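Local structure of caspase-1 (Spodoptera frugiperda, 1M72) at residues C[25-29]-C[139-143]; C[37-41]-C[54-58]; C[207-211]-C[227-232]. The protein is a cysteine endopeptidase of the caspase family that probably acts in the activation cascade of caspases carrying out apoptosis. One frame throughout, in Å; residues are numbered along the deposited sequence.

Contact 1. Residues C[25-29]-C[139-143]; sequences YNMNH and AGKPK. With EDO (1,2-ethanediol), chain H.
Tyr25 lays its ring over the pyrrolidine of Pro142, a CH-pi contact with Pro142 CD 3.9 Å from the Tyr25 ring centroid and 22° off the normal. This is loop-on-loop packing at one end of the caspase alpha/beta fold. Residues 25-29 precede strand 31-39. The other loop, 139-143, leads into strand 143-148. The nearest CA atoms across the loops are those of Tyr25 and Lys141, 6.8 Å apart. The Tyr25 backbone is extended (phi/psi -73/153) and its chi1 is m. Tyr25 CD1 lies 3.7 Å from Pro142 CD. At the ring edge, Tyr25 CD1 is 3.5 Å from Gly140 O. Tyr25 OH is hydrogen-bonded to Asp181. Gly140 has phi/psi of 87/0, where a CB would jam against the preceding carbonyl. Met27, with all three chi angles m, brings Met27 SD to 4.2 Å from Pro142 CG. The Lys141 CA-to-CB bond points away from the other loop, but the chain returns so that Lys141 CE packs 3.4 Å from His29 CE1. Lys141 NZ hydrogen-bonds to Ala98 O. Asn26 OD1 accepts from Asn28 N at 2.6 Å, an Asx turn. A 1,2-ethanediol, probably from the crystallisation liquor, sits between the loops. EDO O1 donates to Gly140 O at 2.7 Å, and His29 NE2 lies 3.5 Å from EDO O2.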
ATOM      1  N   TYR C  25       8.098   0.805 -16.394  1.00 22.90           N
ATOM      2  CA  TYR C  25       7.655  -0.476 -16.971  1.00 22.48           C
ATOM      3  C   TYR C  25       7.545  -0.221 -18.462  1.00 22.40           C
ATOM      4  O   TYR C  25       7.300   0.917 -18.880  1.00 25.16           O
ATOM      5  CB  TYR C  25       6.261  -0.864 -16.499  1.00 20.47           C
ATOM      6  CG  TYR C  25       6.207  -1.362 -15.099  1.00 20.51           C
ATOM      7  CD1 TYR C  25       6.749  -2.617 -14.775  1.00 18.29           C
ATOM      8  CD2 TYR C  25       5.621  -0.587 -14.076  1.00 15.93           C
ATOM      9  CE1 TYR C  25       6.729  -3.101 -13.479  1.00 18.29           C
ATOM     10  CE2 TYR C  25       5.578  -1.066 -12.743  1.00 19.11           C
ATOM     11  CZ  TYR C  25       6.139  -2.317 -12.453  1.00 18.61           C
ATOM     12  OH  TYR C  25       6.171  -2.768 -11.166  1.00 19.68           O
ATOM     13  N   ASN C  26       7.698  -1.264 -19.267  1.00 24.40           N
ATOM     14  CA  ASN C  26       7.584  -1.123 -20.715  1.00 22.57           C
ATOM     15  C   ASN C  26       6.113  -1.188 -21.063  1.00 23.72           C
ATOM     16  O   ASN C  26       5.505  -2.245 -21.044  1.00 22.11           O
ATOM     17  CB  ASN C  26       8.373  -2.243 -21.434  1.00 26.30           C
ATOM     18  CG  ASN C  26       7.967  -2.428 -22.934  1.00 29.63           C
ATOM     19  OD1 ASN C  26       7.219  -1.627 -23.499  1.00 28.23           O
ATOM     20  ND2 ASN C  26       8.456  -3.507 -23.557  1.00 29.42           N
ATOM     21  N   MET C  27       5.539  -0.038 -21.373  1.00 26.04           N
ATOM     22  CA  MET C  27       4.145   0.024 -21.762  1.00 31.28           C
ATOM     23  C   MET C  27       4.076   0.237 -23.264  1.00 33.98           C
ATOM     24  O   MET C  27       3.193   0.947 -23.740  1.00 36.51           O
ATOM     25  CB  MET C  27       3.442   1.191 -21.066  1.00 31.48           C
ATOM     26  CG  MET C  27       3.553   1.150 -19.582  1.00 32.46           C
ATOM     27  SD  MET C  27       2.867  -0.361 -18.868  1.00 33.99           S
ATOM     28  CE  MET C  27       1.136   0.045 -19.080  1.00 31.86           C
ATOM     29  N   ASN C  28       4.993  -0.366 -24.016  1.00 34.64           N
ATOM     30  CA  ASN C  28       4.971  -0.189 -25.449  1.00 38.71           C
ATOM     31  C   ASN C  28       4.761  -1.516 -26.171  1.00 39.60           C
ATOM     32  O   ASN C  28       5.352  -1.748 -27.223  1.00 38.50           O
ATOM     33  CB  ASN C  28       6.267   0.499 -25.928  1.00 44.26           C
ATOM     34  CG  ASN C  28       6.210   0.898 -27.418  1.00 50.40           C
ATOM     35  OD1 ASN C  28       5.158   1.330 -27.926  1.00 51.69           O
ATOM     36  ND2 ASN C  28       7.345   0.771 -28.118  1.00 50.48           N
ATOM     37  N   HIS C  29       3.944  -2.393 -25.580  1.00 39.14           N
ATOM     38  CA  HIS C  29       3.620  -3.694 -26.188  1.00 37.42           C
ATOM     39  C   HIS C  29       2.520  -3.439 -27.227  1.00 34.77           C
ATOM     40  O   HIS C  29       1.973  -2.341 -27.296  1.00 30.90           O
ATOM     41  CB  HIS C  29       3.093  -4.702 -25.147  1.00 32.15           C
ATOM     42  CG  HIS C  29       4.130  -5.164 -24.175  1.00 30.47           C
ATOM     43  ND1 HIS C  29       4.695  -6.422 -24.232  1.00 29.67           N
ATOM     44  CD2 HIS C  29       4.696  -4.545 -23.108  1.00 31.01           C
ATOM     45  CE1 HIS C  29       5.565  -6.562 -23.245  1.00 28.30           C
ATOM     46  NE2 HIS C  29       5.585  -5.437 -22.546  1.00 31.05           N
ATOM     47  N   ALA C 139       4.853 -11.719 -16.322  1.00 22.74           N
ATOM     48  CA  ALA C 139       6.002 -11.574 -15.440  1.00 23.54           C
ATOM     49  C   ALA C 139       6.800 -10.319 -15.808  1.00 23.77           C
ATOM     50  O   ALA C 139       7.175 -10.110 -16.971  1.00 20.94           O
ATOM     51  CB  ALA C 139       6.906 -12.820 -15.498  1.00 18.71           C
ATOM     52  N   GLY C 140       7.039  -9.496 -14.793  1.00 23.28           N
ATOM     53  CA  GLY C 140       7.788  -8.265 -14.970  1.00 25.04           C
ATOM     54  C   GLY C 140       6.885  -7.122 -15.393  1.00 23.83           C
ATOM     55  O   GLY C 140       7.348  -5.988 -15.611  1.00 23.62           O
ATOM     56  N   LYS C 141       5.599  -7.431 -15.534  1.00 21.38           N
ATOM     57  CA  LYS C 141       4.609  -6.435 -15.943  1.00 22.77           C
ATOM     58  C   LYS C 141       3.638  -6.055 -14.801  1.00 21.29           C
ATOM     59  O   LYS C 141       3.343  -6.859 -13.927  1.00 20.27           O
ATOM     60  CB  LYS C 141       3.824  -6.968 -17.124  1.00 20.25           C
ATOM     61  CG  LYS C 141       4.710  -7.305 -18.297  1.00 22.35           C
ATOM     62  CD  LYS C 141       3.824  -7.835 -19.404  1.00 25.23           C
ATOM     63  CE  LYS C 141       4.601  -8.369 -20.575  1.00 23.39           C
ATOM     64  NZ  LYS C 141       3.616  -9.041 -21.466  1.00 21.35           N
ATOM     65  N   PRO C 142       3.129  -4.821 -14.815  1.00 22.59           N
ATOM     66  CA  PRO C 142       2.209  -4.402 -13.759  1.00 23.56           C
ATOM     67  C   PRO C 142       0.834  -5.095 -13.782  1.00 24.34           C
ATOM     68  O   PRO C 142       0.185  -5.201 -14.820  1.00 25.20           O
ATOM     69  CB  PRO C 142       2.118  -2.883 -13.957  1.00 20.28           C
ATOM     70  CG  PRO C 142       2.286  -2.716 -15.400  1.00 23.09           C
ATOM     71  CD  PRO C 142       3.388  -3.723 -15.761  1.00 22.65           C
ATOM     72  N   LYS C 143       0.412  -5.557 -12.607  1.00 22.75           N
ATOM     73  CA  LYS C 143      -0.881  -6.220 -12.424  1.00 21.76           C
ATOM     74  C   LYS C 143      -1.657  -5.345 -11.425  1.00 21.21           C
ATOM     75  O   LYS C 143      -1.322  -5.263 -10.242  1.00 19.33           O
ATOM     76  CB  LYS C 143      -0.637  -7.661 -11.914  1.00 21.73           C
ATOM     77  CG  LYS C 143       0.194  -8.463 -12.935  1.00 20.74           C
ATOM     78  CD  LYS C 143       0.823  -9.711 -12.360  1.00 21.05           C
ATOM     79  CE  LYS C 143       2.182  -9.413 -11.724  1.00 17.42           C
ATOM     80  NZ  LYS C 143       3.285  -9.389 -12.753  1.00 21.11           N
TER
HETATM   81  C1  EDO H 503       7.135  -4.226 -18.689  1.00 24.69           C
HETATM   82  O1  EDO H 503       7.923  -4.100 -17.524  1.00 30.31           O
HETATM   83  C2  EDO H 503       5.808  -3.548 -18.493  1.00 30.96           C
HETATM   84  O2  EDO H 503       4.871  -4.199 -19.323  1.00 27.94           O

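Contact 2. Residues C[37-41]-C[54-58]; sequences IFNHE and TNVDS
Asn39, at the end of strand 31-39, buries more surface here than any other residue. The contact joins the strand and helix of the beta-alpha-beta unit 31-39, 54-67, 70-76 in the caspase domain. The short axes of 37-39 and 54-58 run nearly antiparallel, at 168° and 9.4 Å. CA atoms pair Asn39 with Ser58 at 6.5 Å and Glu41 with Thr54 at 6.4 Å. The Asn39 CA-to-CB bond points toward the helix, with chi1 t. Asn39 ND2 gives a weak hydrogen bond to Thr54 OG1 at 2.5 Å, and Asn39 OD1 is 3.6 Å from Ser58 CB. Thr54 (chi1 t) lies in the helix's first turn and places Thr54 CG2 3.8 Å from Glu41 CB. Ser58, one turn on, has chi1 t, with Ser58 OG 3.8 Å from Ile37 CG2. The CA-to-CB bonds of Phe38 and His40 point away; the His40 side chain is about 7 Å from that of His108, an active-site residue by similarity. At the outer end a water weakly links Glu41 OE2, at 3.5 Å, to Asn55 N, at 3.4 Å.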
ATOM      1  N   ILE C  37     -13.900  -6.009 -15.326  1.00 19.99           N
ATOM      2  CA  ILE C  37     -14.685  -5.348 -14.298  1.00 20.25           C
ATOM      3  C   ILE C  37     -15.788  -6.283 -13.769  1.00 20.89           C
ATOM      4  O   ILE C  37     -16.630  -6.773 -14.522  1.00 21.87           O
ATOM      5  CB  ILE C  37     -15.301  -4.042 -14.854  1.00 16.58           C
ATOM      6  CG1 ILE C  37     -14.170  -3.095 -15.311  1.00 19.50           C
ATOM      7  CG2 ILE C  37     -16.164  -3.379 -13.787  1.00 17.36           C
ATOM      8  CD1 ILE C  37     -14.637  -1.811 -16.100  1.00 16.50           C
ATOM      9  N   PHE C  38     -15.759  -6.583 -12.488  1.00 21.38           N
ATOM     10  CA  PHE C  38     -16.823  -7.402 -11.927  1.00 20.86           C
ATOM     11  C   PHE C  38     -17.686  -6.426 -11.197  1.00 20.67           C
ATOM     12  O   PHE C  38     -17.355  -5.963 -10.118  1.00 19.72           O
ATOM     13  CB  PHE C  38     -16.294  -8.457 -10.961  1.00 16.67           C
ATOM     14  CG  PHE C  38     -15.406  -9.446 -11.619  1.00 20.30           C
ATOM     15  CD1 PHE C  38     -14.030  -9.232 -11.673  1.00 22.36           C
ATOM     16  CD2 PHE C  38     -15.941 -10.590 -12.209  1.00 24.70           C
ATOM     17  CE1 PHE C  38     -13.178 -10.141 -12.302  1.00 26.73           C
ATOM     18  CE2 PHE C  38     -15.113 -11.524 -12.848  1.00 30.29           C
ATOM     19  CZ  PHE C  38     -13.710 -11.304 -12.899  1.00 28.27           C
ATOM     20  N   ASN C  39     -18.811  -6.122 -11.817  1.00 25.78           N
ATOM     21  CA  ASN C  39     -19.787  -5.159 -11.297  1.00 23.64           C
ATOM     22  C   ASN C  39     -20.962  -5.897 -10.686  1.00 23.61           C
ATOM     23  O   ASN C  39     -21.636  -6.681 -11.388  1.00 23.51           O
ATOM     24  CB  ASN C  39     -20.257  -4.287 -12.452  1.00 23.33           C
ATOM     25  CG  ASN C  39     -21.152  -3.206 -12.004  1.00 23.95           C
ATOM     26  OD1 ASN C  39     -22.139  -2.911 -12.650  1.00 21.84           O
ATOM     27  ND2 ASN C  39     -20.823  -2.603 -10.881  1.00 24.59           N
ATOM     28  N   HIS C  40     -21.218  -5.627  -9.400  1.00 21.36           N
ATOM     29  CA  HIS C  40     -22.289  -6.313  -8.666  1.00 22.61           C
ATOM     30  C   HIS C  40     -23.344  -5.387  -8.184  1.00 22.31           C
ATOM     31  O   HIS C  40     -23.086  -4.608  -7.282  1.00 22.03           O
ATOM     32  CB  HIS C  40     -21.739  -7.035  -7.444  1.00 22.86           C
ATOM     33  CG  HIS C  40     -20.870  -8.192  -7.787  1.00 24.94           C
ATOM     34  ND1 HIS C  40     -21.381  -9.433  -8.105  1.00 26.82           N
ATOM     35  CD2 HIS C  40     -19.529  -8.274  -7.960  1.00 26.19           C
ATOM     36  CE1 HIS C  40     -20.393 -10.231  -8.464  1.00 24.56           C
ATOM     37  NE2 HIS C  40     -19.261  -9.554  -8.385  1.00 29.73           N
ATOM     38  N   GLU C  41     -24.542  -5.488  -8.754  1.00 23.85           N
ATOM     39  CA  GLU C  41     -25.633  -4.592  -8.336  1.00 27.82           C
ATOM     40  C   GLU C  41     -26.696  -5.238  -7.439  1.00 26.12           C
ATOM     41  O   GLU C  41     -27.269  -4.591  -6.566  1.00 23.74           O
ATOM     42  CB  GLU C  41     -26.321  -3.972  -9.571  1.00 31.40           C
ATOM     43  CG  GLU C  41     -27.279  -2.778  -9.252  1.00 38.11           C
ATOM     44  CD  GLU C  41     -27.891  -2.135 -10.512  1.00 41.74           C
ATOM     45  OE1 GLU C  41     -27.970  -2.814 -11.579  1.00 43.46           O
ATOM     46  OE2 GLU C  41     -28.299  -0.952 -10.429  1.00 42.08           O
ATOM     47  N   THR C  54     -23.726   1.719  -8.820  1.00 25.60           N
ATOM     48  CA  THR C  54     -22.547   0.964  -9.268  1.00 24.41           C
ATOM     49  C   THR C  54     -22.468   0.901 -10.799  1.00 25.24           C
ATOM     50  O   THR C  54     -21.383   0.771 -11.335  1.00 26.75           O
ATOM     51  CB  THR C  54     -22.536  -0.499  -8.662  1.00 22.38           C
ATOM     52  OG1 THR C  54     -21.277  -1.115  -8.917  1.00 23.00           O
ATOM     53  CG2 THR C  54     -23.612  -1.365  -9.259  1.00 15.00           C
ATOM     54  N   ASN C  55     -23.608   1.005 -11.494  1.00 24.48           N
ATOM     55  CA  ASN C  55     -23.592   0.966 -12.951  1.00 26.25           C
ATOM     56  C   ASN C  55     -22.989   2.272 -13.480  1.00 24.73           C
ATOM     57  O   ASN C  55     -22.401   2.306 -14.572  1.00 21.45           O
ATOM     58  CB  ASN C  55     -25.002   0.714 -13.541  1.00 27.91           C
ATOM     59  CG  ASN C  55     -25.496  -0.727 -13.302  1.00 33.00           C
ATOM     60  OD1 ASN C  55     -26.643  -1.068 -13.618  1.00 36.41           O
ATOM     61  ND2 ASN C  55     -24.642  -1.565 -12.740  1.00 28.94           N
ATOM     62  N   VAL C  56     -23.138   3.350 -12.720  1.00 22.53           N
ATOM     63  CA  VAL C  56     -22.510   4.590 -13.124  1.00 20.90           C
ATOM     64  C   VAL C  56     -20.959   4.363 -13.007  1.00 23.75           C
ATOM     65  O   VAL C  56     -20.203   4.753 -13.928  1.00 27.22           O
ATOM     66  CB  VAL C  56     -22.965   5.759 -12.212  1.00 24.34           C
ATOM     67  CG1 VAL C  56     -22.151   7.029 -12.526  1.00 24.94           C
ATOM     68  CG2 VAL C  56     -24.458   6.046 -12.432  1.00 23.03           C
ATOM     69  N   ASP C  57     -20.485   3.716 -11.921  1.00 19.21           N
ATOM     70  CA  ASP C  57     -19.041   3.458 -11.762  1.00 22.87           C
ATOM     71  C   ASP C  57     -18.537   2.569 -12.897  1.00 23.29           C
ATOM     72  O   ASP C  57     -17.524   2.847 -13.531  1.00 22.02           O
ATOM     73  CB  ASP C  57     -18.705   2.731 -10.448  1.00 22.38           C
ATOM     74  CG  ASP C  57     -18.804   3.622  -9.234  1.00 24.92           C
ATOM     75  OD1 ASP C  57     -19.010   4.854  -9.372  1.00 24.30           O
ATOM     76  OD2 ASP C  57     -18.669   3.074  -8.122  1.00 27.03           O
ATOM     77  N   SER C  58     -19.275   1.498 -13.155  1.00 25.20           N
ATOM     78  CA  SER C  58     -18.907   0.558 -14.187  1.00 24.55           C
ATOM     79  C   SER C  58     -18.776   1.218 -15.557  1.00 27.23           C
ATOM     80  O   SER C  58     -17.787   0.983 -16.255  1.00 25.65           O
ATOM     81  CB  SER C  58     -19.930  -0.565 -14.246  1.00 25.12           C
ATOM     82  OG  SER C  58     -19.396  -1.684 -14.938  1.00 28.61           O
TER
HETATM   83  O   HOH W   1     -26.866   2.064 -11.342  1.00 43.11           O

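Contact 3. Residues C[207-211]-C[227-232]; sequences ALCEE and FVCQKV
Ala207 CB sits at the apolar centre, 3.7 Å from Val232 CG2 and 4.0 Å from Val228 CG1. Here two helices of the caspase alpha/beta fold, 203-215 and 221-235, pack against each other. Their short segments cross at 130° with axes 9.0 Å apart. The small alanine allows a close approach: Ala207 and Val228 have CA atoms 5.5 Å apart. Both valines have chi1 t. The Leu208 CA-to-CB bond points away from the partner helix, yet with chi1 t and chi2 p Leu208 CD1 still reaches 4.1 Å from Val228 CG2. One turn after Ala207, Glu211 CB lies 3.7 Å from Val228 CG2. The polar edge follows. Lys231 leaves its helix with chi1 t and chi2 off-well at 98°, passes Lys231 CG 3.8 Å from Ala207 CB, then curls through chi3 p and chi4 p. This puts its ammonium between two carboxylates. Lys231 NZ is 3.2 Å from Glu211 OE1 and 3.2 Å from Glu210 OE1. Both pairs are salt bridges, and the hydrogen bond to Glu210 is weak. Glu210 has chi1 and chi2 t; Glu211 has chi1 off-well at -149° and chi2 p. Around the pair, Cys209 packs on Asn60 and Leu61 of helix 54-67, Cys229 and Val232 meet the loop at Pro253, and Phe227 touches Pro23 of the second subunit.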
ATOM      1  N   ALA C 207     -13.598   9.637  -8.193  1.00 22.16           N
ATOM      2  CA  ALA C 207     -12.298  10.274  -8.162  1.00 21.97           C
ATOM      3  C   ALA C 207     -11.298   9.541  -9.068  1.00 21.42           C
ATOM      4  O   ALA C 207     -10.514  10.167  -9.763  1.00 23.20           O
ATOM      5  CB  ALA C 207     -11.778  10.351  -6.691  1.00 17.22           C
ATOM      6  N   LEU C 208     -11.322   8.218  -9.072  1.00 20.18           N
ATOM      7  CA  LEU C 208     -10.396   7.466  -9.905  1.00 23.23           C
ATOM      8  C   LEU C 208     -10.589   7.805 -11.410  1.00 23.96           C
ATOM      9  O   LEU C 208      -9.632   8.114 -12.101  1.00 22.83           O
ATOM     10  CB  LEU C 208     -10.600   5.963  -9.672  1.00 21.40           C
ATOM     11  CG  LEU C 208      -9.739   5.038 -10.557  1.00 22.82           C
ATOM     12  CD1 LEU C 208      -8.238   5.302 -10.278  1.00 20.86           C
ATOM     13  CD2 LEU C 208     -10.107   3.547 -10.331  1.00 18.34           C
ATOM     14  N   CYS C 209     -11.837   7.760 -11.885  1.00 25.58           N
ATOM     15  CA  CYS C 209     -12.170   8.039 -13.271  1.00 27.50           C
ATOM     16  C   CYS C 209     -11.830   9.472 -13.678  1.00 31.39           C
ATOM     17  O   CYS C 209     -11.311   9.704 -14.797  1.00 32.05           O
ATOM     18  CB  CYS C 209     -13.644   7.719 -13.529  1.00 24.47           C
ATOM     19  SG  CYS C 209     -13.942   5.923 -13.492  1.00 25.74           S
ATOM     20  N   GLU C 210     -12.089  10.420 -12.781  1.00 29.71           N
ATOM     21  CA  GLU C 210     -11.757  11.816 -13.053  1.00 33.56           C
ATOM     22  C   GLU C 210     -10.237  12.021 -13.188  1.00 33.31           C
ATOM     23  O   GLU C 210      -9.779  12.703 -14.102  1.00 32.05           O
ATOM     24  CB  GLU C 210     -12.313  12.750 -11.955  1.00 35.53           C
ATOM     25  CG  GLU C 210     -12.011  14.236 -12.196  1.00 45.95           C
ATOM     26  CD  GLU C 210     -12.799  15.197 -11.265  1.00 55.68           C
ATOM     27  OE1 GLU C 210     -12.648  15.120 -10.020  1.00 60.04           O
ATOM     28  OE2 GLU C 210     -13.571  16.047 -11.781  1.00 61.02           O
ATOM     29  N   GLU C 211      -9.446  11.423 -12.304  1.00 31.58           N
ATOM     30  CA  GLU C 211      -7.995  11.603 -12.378  1.00 31.11           C
ATOM     31  C   GLU C 211      -7.409  10.906 -13.615  1.00 29.87           C
ATOM     32  O   GLU C 211      -6.450  11.407 -14.230  1.00 27.70           O
ATOM     33  CB  GLU C 211      -7.340  11.056 -11.112  1.00 31.73           C
ATOM     34  CG  GLU C 211      -6.091  11.769 -10.713  1.00 36.35           C
ATOM     35  CD  GLU C 211      -6.275  13.287 -10.638  1.00 37.23           C
ATOM     36  OE1 GLU C 211      -7.115  13.767  -9.846  1.00 37.75           O
ATOM     37  OE2 GLU C 211      -5.566  13.993 -11.378  1.00 38.96           O
ATOM     38  N   PHE C 227      -3.303  11.623  -5.840  1.00 19.86           N
ATOM     39  CA  PHE C 227      -4.305  12.639  -6.031  1.00 20.63           C
ATOM     40  C   PHE C 227      -5.723  12.066  -6.008  1.00 20.68           C
ATOM     41  O   PHE C 227      -6.685  12.774  -5.700  1.00 21.47           O
ATOM     42  CB  PHE C 227      -3.998  13.444  -7.307  1.00 25.43           C
ATOM     43  CG  PHE C 227      -2.699  14.242  -7.209  1.00 25.38           C
ATOM     44  CD1 PHE C 227      -1.761  14.213  -8.249  1.00 21.92           C
ATOM     45  CD2 PHE C 227      -2.369  14.901  -6.006  1.00 27.46           C
ATOM     46  CE1 PHE C 227      -0.523  14.803  -8.082  1.00 22.28           C
ATOM     47  CE2 PHE C 227      -1.110  15.508  -5.816  1.00 23.69           C
ATOM     48  CZ  PHE C 227      -0.182  15.451  -6.857  1.00 24.85           C
ATOM     49  N   VAL C 228      -5.871  10.789  -6.328  1.00 20.71           N
ATOM     50  CA  VAL C 228      -7.182  10.190  -6.234  1.00 21.50           C
ATOM     51  C   VAL C 228      -7.540  10.209  -4.700  1.00 22.90           C
ATOM     52  O   VAL C 228      -8.694  10.489  -4.333  1.00 23.58           O
ATOM     53  CB  VAL C 228      -7.194   8.724  -6.787  1.00 21.60           C
ATOM     54  CG1 VAL C 228      -8.534   8.039  -6.438  1.00 20.28           C
ATOM     55  CG2 VAL C 228      -7.039   8.705  -8.318  1.00 17.65           C
ATOM     56  N   CYS C 229      -6.558   9.942  -3.829  1.00 18.97           N
ATOM     57  CA  CYS C 229      -6.776   9.915  -2.372  1.00 21.44           C
ATOM     58  C   CYS C 229      -7.142  11.298  -1.831  1.00 22.55           C
ATOM     59  O   CYS C 229      -7.993  11.462  -0.937  1.00 22.38           O
ATOM     60  CB  CYS C 229      -5.525   9.390  -1.635  1.00 18.43           C
ATOM     61  SG  CYS C 229      -5.240   7.596  -1.835  1.00 20.22           S
ATOM     62  N   GLN C 230      -6.495  12.300  -2.402  1.00 24.32           N
ATOM     63  CA  GLN C 230      -6.747  13.674  -2.027  1.00 23.67           C
ATOM     64  C   GLN C 230      -8.172  14.045  -2.377  1.00 21.20           C
ATOM     65  O   GLN C 230      -8.918  14.597  -1.572  1.00 23.74           O
ATOM     66  CB  GLN C 230      -5.758  14.602  -2.742  1.00 23.96           C
ATOM     67  CG  GLN C 230      -5.835  16.004  -2.225  1.00 24.34           C
ATOM     68  CD  GLN C 230      -4.870  16.965  -2.895  1.00 27.66           C
ATOM     69  OE1 GLN C 230      -3.614  16.825  -2.807  1.00 26.97           O
ATOM     70  NE2 GLN C 230      -5.445  17.975  -3.562  1.00 25.94           N
ATOM     71  N   LYS C 231      -8.564  13.720  -3.585  1.00 20.34           N
ATOM     72  CA  LYS C 231      -9.899  14.034  -4.009  1.00 21.56           C
ATOM     73  C   LYS C 231     -10.915  13.364  -3.057  1.00 22.81           C
ATOM     74  O   LYS C 231     -11.811  14.047  -2.507  1.00 23.40           O
ATOM     75  CB  LYS C 231     -10.066  13.566  -5.451  1.00 24.27           C
ATOM     76  CG  LYS C 231     -11.281  14.074  -6.160  1.00 34.92           C
ATOM     77  CD  LYS C 231     -10.956  15.293  -7.043  1.00 45.65           C
ATOM     78  CE  LYS C 231      -9.829  14.978  -8.058  1.00 47.33           C
ATOM     79  NZ  LYS C 231     -10.081  13.686  -8.747  1.00 48.40           N
ATOM     80  N   VAL C 232     -10.791  12.043  -2.867  1.00 20.92           N
ATOM     81  CA  VAL C 232     -11.703  11.304  -1.978  1.00 18.49           C
ATOM     82  C   VAL C 232     -11.678  11.891  -0.554  1.00 19.78           C
ATOM     83  O   VAL C 232     -12.705  12.033   0.083  1.00 18.56           O
ATOM     84  CB  VAL C 232     -11.324   9.765  -1.868  1.00 20.77           C
ATOM     85  CG1 VAL C 232     -12.154   9.091  -0.743  1.00 20.37           C
ATOM     86  CG2 VAL C 232     -11.562   9.035  -3.235  1.00 14.35           C
TER

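How the contacts relate
All three contacts are largely buried, but contact 1 lies farthest out, its centre 17 Å from that of the chain against 12 and 13 Å for contacts 2 and 3. Contact 1 joins two loops, contact 2 a strand and a helix, and contact 3 two helices. Contacts 1 and 2 lie on opposite sides of the chain's centre. Contacts 2 and 3 come within about 5 Å at their nearest atoms; helix 54-67, which supplies 54-58, also borders helix 203-215. Contact 1 relies on an aromatic-proline overlap, contact 2 on polar side chains. Contact 3 has an apolar centre, with salt bridges at its more exposed edge, where Glu210 is exposed. Contacts 1 and 3 both touch the second subunit.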